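Local coordinates for protein GDP-L-fucose synthase (Campylobacter jejuni subsp. jejuni serotype O:2, PDB 7M13) that makes GDP-D-glycero-L-gluco-heptose for the capsular polysaccharide, probably as an NADPH-dependent reductase related to GDP-L-fucose synthase, at residues Gly112-Glu125 against Thr314-Ser326. Numbering follows the deposited sequence.
With EDO (1,2-ethanediol), chain H.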
ATOM      1  N   GLY B 112     -13.278  -6.938  -2.462  1.00 15.75           N
ATOM      2  CA  GLY B 112     -14.042  -5.721  -2.763  1.00 14.94           C
ATOM      3  C   GLY B 112     -13.767  -4.614  -1.770  1.00 14.83           C
ATOM      4  O   GLY B 112     -14.096  -3.478  -2.056  1.00 15.08           O
ATOM      5  N   TYR B 113     -13.204  -4.905  -0.592  1.00 12.53           N
ATOM      6  CA  TYR B 113     -12.840  -3.835   0.363  1.00 14.27           C
ATOM      7  C   TYR B 113     -11.714  -2.987  -0.221  1.00 12.86           C
ATOM      8  O   TYR B 113     -11.442  -1.908   0.362  1.00 15.15           O
ATOM      9  CB  TYR B 113     -12.428  -4.400   1.718  1.00 14.55           C
ATOM     10  CG  TYR B 113     -13.569  -4.907   2.568  1.00 17.17           C
ATOM     11  CD1 TYR B 113     -14.651  -4.103   2.890  1.00 19.08           C
ATOM     12  CD2 TYR B 113     -13.531  -6.179   3.093  1.00 19.46           C
ATOM     13  CE1 TYR B 113     -15.676  -4.556   3.704  1.00 24.04           C
ATOM     14  CE2 TYR B 113     -14.550  -6.653   3.904  1.00 23.46           C
ATOM     15  CZ  TYR B 113     -15.630  -5.844   4.195  1.00 24.38           C
ATOM     16  OH  TYR B 113     -16.615  -6.319   5.005  1.00 32.59           O
ATOM     17  N   MET B 114     -11.204  -3.359  -1.401  1.00 13.77           N
ATOM     18  CA  MET B 114     -10.138  -2.574  -2.082  1.00 14.81           C
ATOM     19  C   MET B 114     -10.775  -1.445  -2.908  1.00 14.09           C
ATOM     20  O   MET B 114     -10.019  -0.648  -3.496  1.00 13.65           O
ATOM     21  CB  MET B 114      -9.305  -3.469  -3.005  1.00 18.81           C
ATOM     22  CG  MET B 114      -9.777  -3.454  -4.446  1.00 18.34           C
ATOM     23  SD  MET B 114      -8.855  -4.610  -5.494  1.00 23.75           S
ATOM     24  CE  MET B 114      -8.443  -5.880  -4.299  1.00 11.89           C
ATOM     25  N   TYR B 115     -12.113  -1.391  -2.945  1.00 13.38           N
ATOM     26  CA  TYR B 115     -12.869  -0.378  -3.688  1.00 13.01           C
ATOM     27  C   TYR B 115     -13.449   0.663  -2.748  1.00 12.95           C
ATOM     28  O   TYR B 115     -13.802   0.361  -1.606  1.00 14.00           O
ATOM     29  CB  TYR B 115     -13.953  -1.029  -4.548  1.00 12.69           C
ATOM     30  CG  TYR B 115     -13.422  -1.780  -5.729  1.00 11.44           C
ATOM     31  CD1 TYR B 115     -12.691  -1.184  -6.749  1.00 13.85           C
ATOM     32  CD2 TYR B 115     -13.682  -3.139  -5.845  1.00 12.09           C
ATOM     33  CE1 TYR B 115     -12.245  -1.907  -7.845  1.00 13.89           C
ATOM     34  CE2 TYR B 115     -13.249  -3.868  -6.938  1.00 11.61           C
ATOM     35  CZ  TYR B 115     -12.511  -3.255  -7.929  1.00 11.80           C
ATOM     36  OH  TYR B 115     -12.078  -3.967  -9.000  1.00 12.95           O
ATOM     37  N   PRO B 116     -13.656   1.896  -3.248  1.00 11.55           N
ATOM     38  CA  PRO B 116     -14.238   2.965  -2.441  1.00 12.64           C
ATOM     39  C   PRO B 116     -15.599   2.550  -1.868  1.00 14.85           C
ATOM     40  O   PRO B 116     -16.377   1.942  -2.586  1.00 15.06           O
ATOM     41  CB  PRO B 116     -14.405   4.138  -3.401  1.00 12.53           C
ATOM     42  CG  PRO B 116     -13.355   3.891  -4.483  1.00 12.92           C
ATOM     43  CD  PRO B 116     -13.312   2.371  -4.604  1.00 11.00           C
ATOM     44  N   GLU B 117     -15.873   2.913  -0.613  1.00 16.16           N
ATOM     45  CA  GLU B 117     -17.147   2.578   0.067  1.00 19.76           C
ATOM     46  C   GLU B 117     -18.322   3.071  -0.799  1.00 18.45           C
ATOM     47  O   GLU B 117     -19.290   2.334  -0.953  1.00 22.54           O
ATOM     48  CB  GLU B 117     -17.134   3.255   1.440  1.00 21.72           C
ATOM     49  CG  GLU B 117     -18.413   3.054   2.229  1.00 27.76           C
ATOM     50  CD  GLU B 117     -18.285   3.478   3.681  1.00 29.84           C
ATOM     51  OE1 GLU B 117     -17.504   4.396   3.955  1.00 31.20           O
ATOM     52  OE2 GLU B 117     -18.982   2.891   4.511  1.00 47.97           O
ATOM     53  N   ASN B 118     -18.192   4.249  -1.373  1.00 18.72           N
ATOM     54  CA  ASN B 118     -19.349   4.901  -2.044  1.00 21.56           C
ATOM     55  C   ASN B 118     -19.221   4.776  -3.563  1.00 20.31           C
ATOM     56  O   ASN B 118     -19.997   5.454  -4.281  1.00 19.61           O
ATOM     57  CB  ASN B 118     -19.487   6.349  -1.588  1.00 24.37           C
ATOM     58  CG  ASN B 118     -19.928   6.466  -0.143  1.00 30.59           C
ATOM     59  OD1 ASN B 118     -20.775   5.708   0.322  1.00 34.35           O
ATOM     60  ND2 ASN B 118     -19.320   7.384   0.587  1.00 40.01           N
ATOM     61  N   ALA B 119     -18.384   3.873  -4.069  1.00 15.95           N
ATOM     62  CA  ALA B 119     -18.308   3.675  -5.536  1.00 16.59           C
ATOM     63  C   ALA B 119     -19.613   3.051  -6.048  1.00 17.99           C
ATOM     64  O   ALA B 119     -20.279   2.304  -5.335  1.00 18.88           O
ATOM     65  CB  ALA B 119     -17.110   2.830  -5.912  1.00 16.66           C
ATOM     66  N   LYS B 120     -19.950   3.364  -7.285  1.00 19.20           N
ATOM     67  CA  LYS B 120     -21.195   2.885  -7.918  1.00 19.29           C
ATOM     68  C   LYS B 120     -21.144   1.367  -8.106  1.00 16.61           C
ATOM     69  O   LYS B 120     -20.129   0.827  -8.556  1.00 15.70           O
ATOM     70  CB  LYS B 120     -21.359   3.576  -9.265  1.00 23.13           C
ATOM     71  CG  LYS B 120     -22.526   3.057 -10.088  1.00 31.43           C
ATOM     72  CD  LYS B 120     -22.695   3.710 -11.422  1.00 32.90           C
ATOM     73  CE  LYS B 120     -23.803   3.053 -12.211  1.00 34.94           C
ATOM     74  NZ  LYS B 120     -23.344   1.777 -12.800  1.00 26.44           N
ATOM     75  N   ASN B 121     -22.253   0.705  -7.828  1.00 15.86           N
ATOM     76  CA  ASN B 121     -22.454  -0.693  -8.262  1.00 14.62           C
ATOM     77  C   ASN B 121     -23.052  -0.695  -9.657  1.00 15.52           C
ATOM     78  O   ASN B 121     -23.898   0.154  -9.982  1.00 18.57           O
ATOM     79  CB  ASN B 121     -23.385  -1.434  -7.317  1.00 16.16           C
ATOM     80  CG  ASN B 121     -22.788  -1.655  -5.954  1.00 20.27           C
ATOM     81  OD1 ASN B 121     -21.702  -2.209  -5.843  1.00 19.12           O
ATOM     82  ND2 ASN B 121     -23.517  -1.259  -4.920  1.00 26.58           N
ATOM     83  N   PRO B 122     -22.693  -1.675 -10.503  1.00 14.01           N
ATOM     84  CA  PRO B 122     -21.694  -2.689 -10.176  1.00 13.54           C
ATOM     85  C   PRO B 122     -20.285  -2.100 -10.277  1.00 12.98           C
ATOM     86  O   PRO B 122     -20.012  -1.243 -11.101  1.00 13.29           O
ATOM     87  CB  PRO B 122     -21.962  -3.778 -11.207  1.00 13.64           C
ATOM     88  CG  PRO B 122     -22.442  -2.990 -12.423  1.00 15.29           C
ATOM     89  CD  PRO B 122     -23.282  -1.881 -11.838  1.00 14.67           C
ATOM     90  N   LEU B 123     -19.378  -2.616  -9.441  1.00 12.02           N
ATOM     91  CA  LEU B 123     -18.015  -2.053  -9.313  1.00 12.87           C
ATOM     92  C   LEU B 123     -17.144  -2.465 -10.486  1.00 11.78           C
ATOM     93  O   LEU B 123     -16.959  -3.685 -10.722  1.00 11.75           O
ATOM     94  CB  LEU B 123     -17.396  -2.570  -8.015  1.00 13.21           C
ATOM     95  CG  LEU B 123     -18.122  -2.165  -6.749  1.00 13.64           C
ATOM     96  CD1 LEU B 123     -17.708  -3.064  -5.595  1.00 14.67           C
ATOM     97  CD2 LEU B 123     -17.846  -0.695  -6.450  1.00 14.90           C
ATOM     98  N   LYS B 124     -16.617  -1.497 -11.225  1.00 11.33           N
ATOM     99  CA  LYS B 124     -15.645  -1.711 -12.302  1.00 11.76           C
ATOM    100  C   LYS B 124     -14.249  -1.729 -11.698  1.00 11.09           C
ATOM    101  O   LYS B 124     -13.991  -1.019 -10.726  1.00 11.81           O
ATOM    102  CB  LYS B 124     -15.798  -0.591 -13.315  1.00 13.21           C
ATOM    103  CG  LYS B 124     -17.133  -0.556 -14.045  1.00 14.68           C
ATOM    104  CD  LYS B 124     -17.138   0.472 -15.175  1.00 15.89           C
ATOM    105  CE  LYS B 124     -16.208   0.175 -16.324  1.00 17.79           C
ATOM    106  NZ  LYS B 124     -16.266   1.225 -17.372  1.00 18.41           N
ATOM    107  N   GLU B 125     -13.345  -2.385 -12.392  1.00 11.72           N
ATOM    108  CA  GLU B 125     -11.924  -2.458 -11.948  1.00 11.95           C
ATOM    109  C   GLU B 125     -11.382  -1.032 -11.813  1.00 12.85           C
ATOM    110  O   GLU B 125     -10.539  -0.782 -10.927  1.00 12.15           O
ATOM    111  CB  GLU B 125     -11.179  -3.349 -12.919  1.00 12.01           C
ATOM    112  CG  GLU B 125     -11.526  -4.817 -12.769  1.00 11.57           C
ATOM    113  CD  GLU B 125     -12.668  -5.357 -13.628  1.00 12.44           C
ATOM    114  OE1 GLU B 125     -13.394  -4.520 -14.274  1.00 13.99           O
ATOM    115  OE2 GLU B 125     -12.842  -6.608 -13.703  1.00 12.29           O
ATOM    116  N   THR B 314     -22.945  -4.406   4.587  1.00 56.63           N
ATOM    117  CA  THR B 314     -23.910  -3.391   5.094  1.00 56.05           C
ATOM    118  C   THR B 314     -24.331  -2.446   3.959  1.00 46.79           C
ATOM    119  O   THR B 314     -25.544  -2.264   3.796  1.00 50.48           O
ATOM    120  CB  THR B 314     -23.343  -2.633   6.299  1.00 57.46           C
ATOM    121  OG1 THR B 314     -22.871  -3.606   7.232  1.00 62.66           O
ATOM    122  CG2 THR B 314     -24.362  -1.736   6.965  1.00 56.35           C
ATOM    123  N   MET B 315     -23.384  -1.874   3.203  1.00 44.86           N
ATOM    124  CA  MET B 315     -23.670  -1.226   1.888  1.00 43.75           C
ATOM    125  C   MET B 315     -23.663  -2.294   0.790  1.00 31.30           C
ATOM    126  O   MET B 315     -22.921  -3.275   0.927  1.00 30.70           O
ATOM    127  CB  MET B 315     -22.654  -0.135   1.544  1.00 52.50           C
ATOM    128  CG  MET B 315     -23.048   1.231   2.084  1.00 63.46           C
ATOM    129  SD  MET B 315     -21.839   2.508   1.654  1.00 72.87           S
ATOM    130  CE  MET B 315     -22.555   3.144   0.140  1.00 67.98           C
ATOM    131  N   ASP B 316     -24.536  -2.143  -0.204  1.00 29.16           N
ATOM    132  CA  ASP B 316     -24.643  -3.094  -1.333  1.00 27.38           C
ATOM    133  C   ASP B 316     -23.266  -3.127  -2.014  1.00 24.90           C
ATOM    134  O   ASP B 316     -22.648  -2.059  -2.131  1.00 26.00           O
ATOM    135  CB  ASP B 316     -25.759  -2.676  -2.290  1.00 28.44           C
ATOM    136  CG  ASP B 316     -27.180  -2.728  -1.736  1.00 35.10           C
ATOM    137  OD1 ASP B 316     -27.369  -3.104  -0.546  1.00 33.32           O
ATOM    138  OD2 ASP B 316     -28.097  -2.424  -2.526  1.00 43.28           O
ATOM    139  N   ARG B 317     -22.768  -4.305  -2.394  1.00 22.54           N
ATOM    140  CA  ARG B 317     -21.509  -4.455  -3.163  1.00 19.15           C
ATOM    141  C   ARG B 317     -21.740  -5.531  -4.201  1.00 19.54           C
ATOM    142  O   ARG B 317     -22.106  -6.650  -3.821  1.00 22.16           O
ATOM    143  CB  ARG B 317     -20.292  -4.883  -2.326  1.00 20.45           C
ATOM    144  CG  ARG B 317     -20.015  -3.981  -1.143  1.00 23.16           C
ATOM    145  CD  ARG B 317     -19.578  -2.640  -1.696  1.00 23.31           C
ATOM    146  NE  ARG B 317     -18.143  -2.522  -1.647  1.00 21.70           N
ATOM    147  CZ  ARG B 317     -17.485  -1.411  -1.940  1.00 19.27           C
ATOM    148  NH1 ARG B 317     -16.180  -1.380  -1.758  1.00 21.40           N
ATOM    149  NH2 ARG B 317     -18.126  -0.356  -2.407  1.00 19.72           N
ATOM    150  N   LEU B 318     -21.488  -5.220  -5.464  1.00 15.56           N
ATOM    151  CA  LEU B 318     -21.650  -6.185  -6.562  1.00 15.86           C
ATOM    152  C   LEU B 318     -20.570  -5.868  -7.573  1.00 15.56           C
ATOM    153  O   LEU B 318     -20.529  -4.699  -8.018  1.00 16.64           O
ATOM    154  CB  LEU B 318     -23.042  -5.974  -7.186  1.00 16.80           C
ATOM    155  CG  LEU B 318     -23.300  -6.703  -8.498  1.00 17.95           C
ATOM    156  CD1 LEU B 318     -23.177  -8.196  -8.320  1.00 18.59           C
ATOM    157  CD2 LEU B 318     -24.668  -6.328  -9.048  1.00 18.50           C
ATOM    158  N   MET B 319     -19.799  -6.870  -7.968  1.00 13.83           N
ATOM    159  CA  MET B 319     -18.776  -6.688  -9.027  1.00 13.73           C
ATOM    160  C   MET B 319     -19.418  -6.559 -10.406  1.00 13.96           C
ATOM    161  O   MET B 319     -20.308  -7.340 -10.741  1.00 15.98           O
ATOM    162  CB  MET B 319     -17.801  -7.857  -9.081  1.00 14.98           C
ATOM    163  CG  MET B 319     -16.911  -8.031  -7.870  1.00 14.51           C
ATOM    164  SD  MET B 319     -16.166  -6.499  -7.316  1.00 14.97           S
ATOM    165  CE  MET B 319     -14.999  -7.209  -6.155  1.00 13.81           C
ATOM    166  N   ASP B 320     -18.871  -5.698 -11.248  1.00 14.14           N
ATOM    167  CA  ASP B 320     -19.056  -5.747 -12.712  1.00 12.88           C
ATOM    168  C   ASP B 320     -18.074  -6.797 -13.227  1.00 14.28           C
ATOM    169  O   ASP B 320     -16.861  -6.576 -13.038  1.00 12.41           O
ATOM    170  CB  ASP B 320     -18.809  -4.368 -13.314  1.00 13.80           C
ATOM    171  CG  ASP B 320     -19.173  -4.290 -14.785  1.00 14.56           C
ATOM    172  OD1 ASP B 320     -19.069  -5.319 -15.470  1.00 15.76           O
ATOM    173  OD2 ASP B 320     -19.603  -3.223 -15.230  1.00 17.24           O
ATOM    174  N   CYS B 321     -18.573  -7.920 -13.734  1.00 13.33           N
ATOM    175  CA  CYS B 321     -17.738  -9.027 -14.245  1.00 16.02           C
ATOM    176  C   CYS B 321     -17.631  -8.982 -15.766  1.00 13.28           C
ATOM    177  O   CYS B 321     -17.295 -10.009 -16.384  1.00 13.62           O
ATOM    178  CB  CYS B 321     -18.281 -10.347 -13.745  1.00 16.22           C
ATOM    179  SG  CYS B 321     -18.019 -10.546 -11.958  1.00 20.52           S
ATOM    180  N   SER B 322     -17.908  -7.851 -16.400  1.00 13.07           N
ATOM    181  CA  SER B 322     -17.793  -7.732 -17.876  1.00 13.43           C
ATOM    182  C   SER B 322     -16.384  -8.105 -18.361  1.00 12.68           C
ATOM    183  O   SER B 322     -16.226  -8.762 -19.410  1.00 13.48           O
ATOM    184  CB  SER B 322     -18.195  -6.354 -18.356  1.00 13.58           C
ATOM    185  OG  SER B 322     -19.532  -6.061 -17.974  1.00 15.98           O
ATOM    186  N   LYS B 323     -15.326  -7.733 -17.626  1.00 12.53           N
ATOM    187  CA  LYS B 323     -13.954  -7.940 -18.131  1.00 13.10           C
ATOM    188  C   LYS B 323     -13.633  -9.442 -18.096  1.00 12.47           C
ATOM    189  O   LYS B 323     -13.139  -9.969 -19.085  1.00 13.58           O
ATOM    190  CB  LYS B 323     -12.990  -7.106 -17.295  1.00 15.21           C
ATOM    191  CG  LYS B 323     -11.534  -7.244 -17.631  1.00 16.40           C
ATOM    192  CD  LYS B 323     -10.746  -6.402 -16.618  1.00 19.35           C
ATOM    193  CE  LYS B 323      -9.281  -6.255 -16.886  1.00 24.22           C
ATOM    194  NZ  LYS B 323      -8.774  -5.218 -15.951  1.00 16.68           N
ATOM    195  N   ILE B 324     -13.944 -10.140 -17.004  1.00 11.81           N
ATOM    196  CA  ILE B 324     -13.672 -11.597 -16.993  1.00 12.16           C
ATOM    197  C   ILE B 324     -14.539 -12.281 -18.025  1.00 12.59           C
ATOM    198  O   ILE B 324     -14.067 -13.219 -18.654  1.00 12.97           O
ATOM    199  CB  ILE B 324     -13.766 -12.221 -15.596  1.00 12.64           C
ATOM    200  CG1 ILE B 324     -13.236 -13.663 -15.601  1.00 13.29           C
ATOM    201  CG2 ILE B 324     -15.152 -12.147 -14.999  1.00 12.50           C
ATOM    202  CD1 ILE B 324     -11.737 -13.811 -15.858  1.00 14.69           C
ATOM    203  N   HIS B 325     -15.784 -11.863 -18.199  1.00 12.70           N
ATOM    204  CA  HIS B 325     -16.618 -12.471 -19.274  1.00 12.04           C
ATOM    205  C   HIS B 325     -15.942 -12.297 -20.633  1.00 13.46           C
ATOM    206  O   HIS B 325     -15.907 -13.280 -21.400  1.00 14.98           O
ATOM    207  CB  HIS B 325     -18.012 -11.857 -19.294  1.00 12.94           C
ATOM    208  CG  HIS B 325     -18.813 -12.166 -18.094  1.00 13.75           C
ATOM    209  ND1 HIS B 325     -19.911 -11.408 -17.790  1.00 15.02           N
ATOM    210  CD2 HIS B 325     -18.694 -13.103 -17.123  1.00 13.46           C
ATOM    211  CE1 HIS B 325     -20.456 -11.874 -16.692  1.00 13.86           C
ATOM    212  NE2 HIS B 325     -19.725 -12.933 -16.260  1.00 14.46           N
ATOM    213  N   SER B 326     -15.367 -11.136 -20.905  1.00 15.41           N
ATOM    214  CA  SER B 326     -14.716 -10.795 -22.194  1.00 15.39           C
ATOM    215  C   SER B 326     -13.479 -11.661 -22.404  1.00 18.09           C
ATOM    216  O   SER B 326     -13.091 -11.907 -23.558  1.00 18.71           O
ATOM    217  CB  SER B 326     -14.394  -9.315 -22.254  1.00 16.44           C
ATOM    218  OG  SER B 326     -13.226  -8.977 -21.512  1.00 21.72           O
TER
HETATM  219  C1  EDO H 404     -16.125   5.840  -9.017  1.00 29.31           C
HETATM  220  O1  EDO H 404     -16.215   7.247  -8.909  1.00 36.11           O
HETATM  221  C2  EDO H 404     -17.421   5.237  -9.420  1.00 26.62           C
HETATM  222  O2  EDO H 404     -18.429   5.438  -8.482  1.00 22.15           O
HETATM  223  O   HOH W   1     -20.522  -0.178  -3.961  1.00 26.31           O
HETATM  224  O   HOH W   2     -14.461  -8.764 -14.499  1.00 11.85           O
HETATM  225  O   HOH W   3     -15.554  -5.753 -15.390  1.00 14.57           O
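Bends at chi2 (-67°) and chi3 (-100°) fold the Arg-317 side chain back toward the loop 112-125, where its guanidinium meets the carbonyl oxygens of Gly-112, Tyr-115 and Pro-116. Arg-317 NH1 donates to Gly-112 O and to Tyr-115 O, each at 3.0 Å; Tyr-115 O lies in the guanidinium plane, yet the donor stands above its carbonyl plane. The straighter bond runs from Arg-317 NH2 to Pro-116 O (2.9 Å, 163° at the hydrogen), and water 1 also donates its lone pair to NH2. Over one guanidinium face sits Leu-123 CD1, 3.9 Å above the plane. Asn-121 has CG anti to its carbonyl carbon, which lets its amide read the facing backbone twice: ND2 gives to Asp-316 O (3.0 Å), and OD1 accepts from Leu-318 N. A single beta bridge pairs Leu-123 with Met-319 through two bonds flanking Met-319, Leu-123 N to Leu-318 O and Asp-320 N to Leu-123 O, both 2.8 Å. Met-319 sets its methyl CE at the Tyr-115 ring edge; its SD, 5.1 Å from the ring centroid and oblique to it, makes a Met-aromatic contact, while Tyr-115 OH bonds Asn-278. At the far end, water 3 links Glu-125 OE1, Asp-320 O and Lys-323 N, and Glu-125 OE2 accepts from Asn-278 N. The loop following Rossmann strand 105-111 is thus tied to the C-terminal part of the chain close to the NADP site; three partly negative carbonyl oxygens probably stabilise the guanidinium charge, which in turn probably holds the loop in its turn.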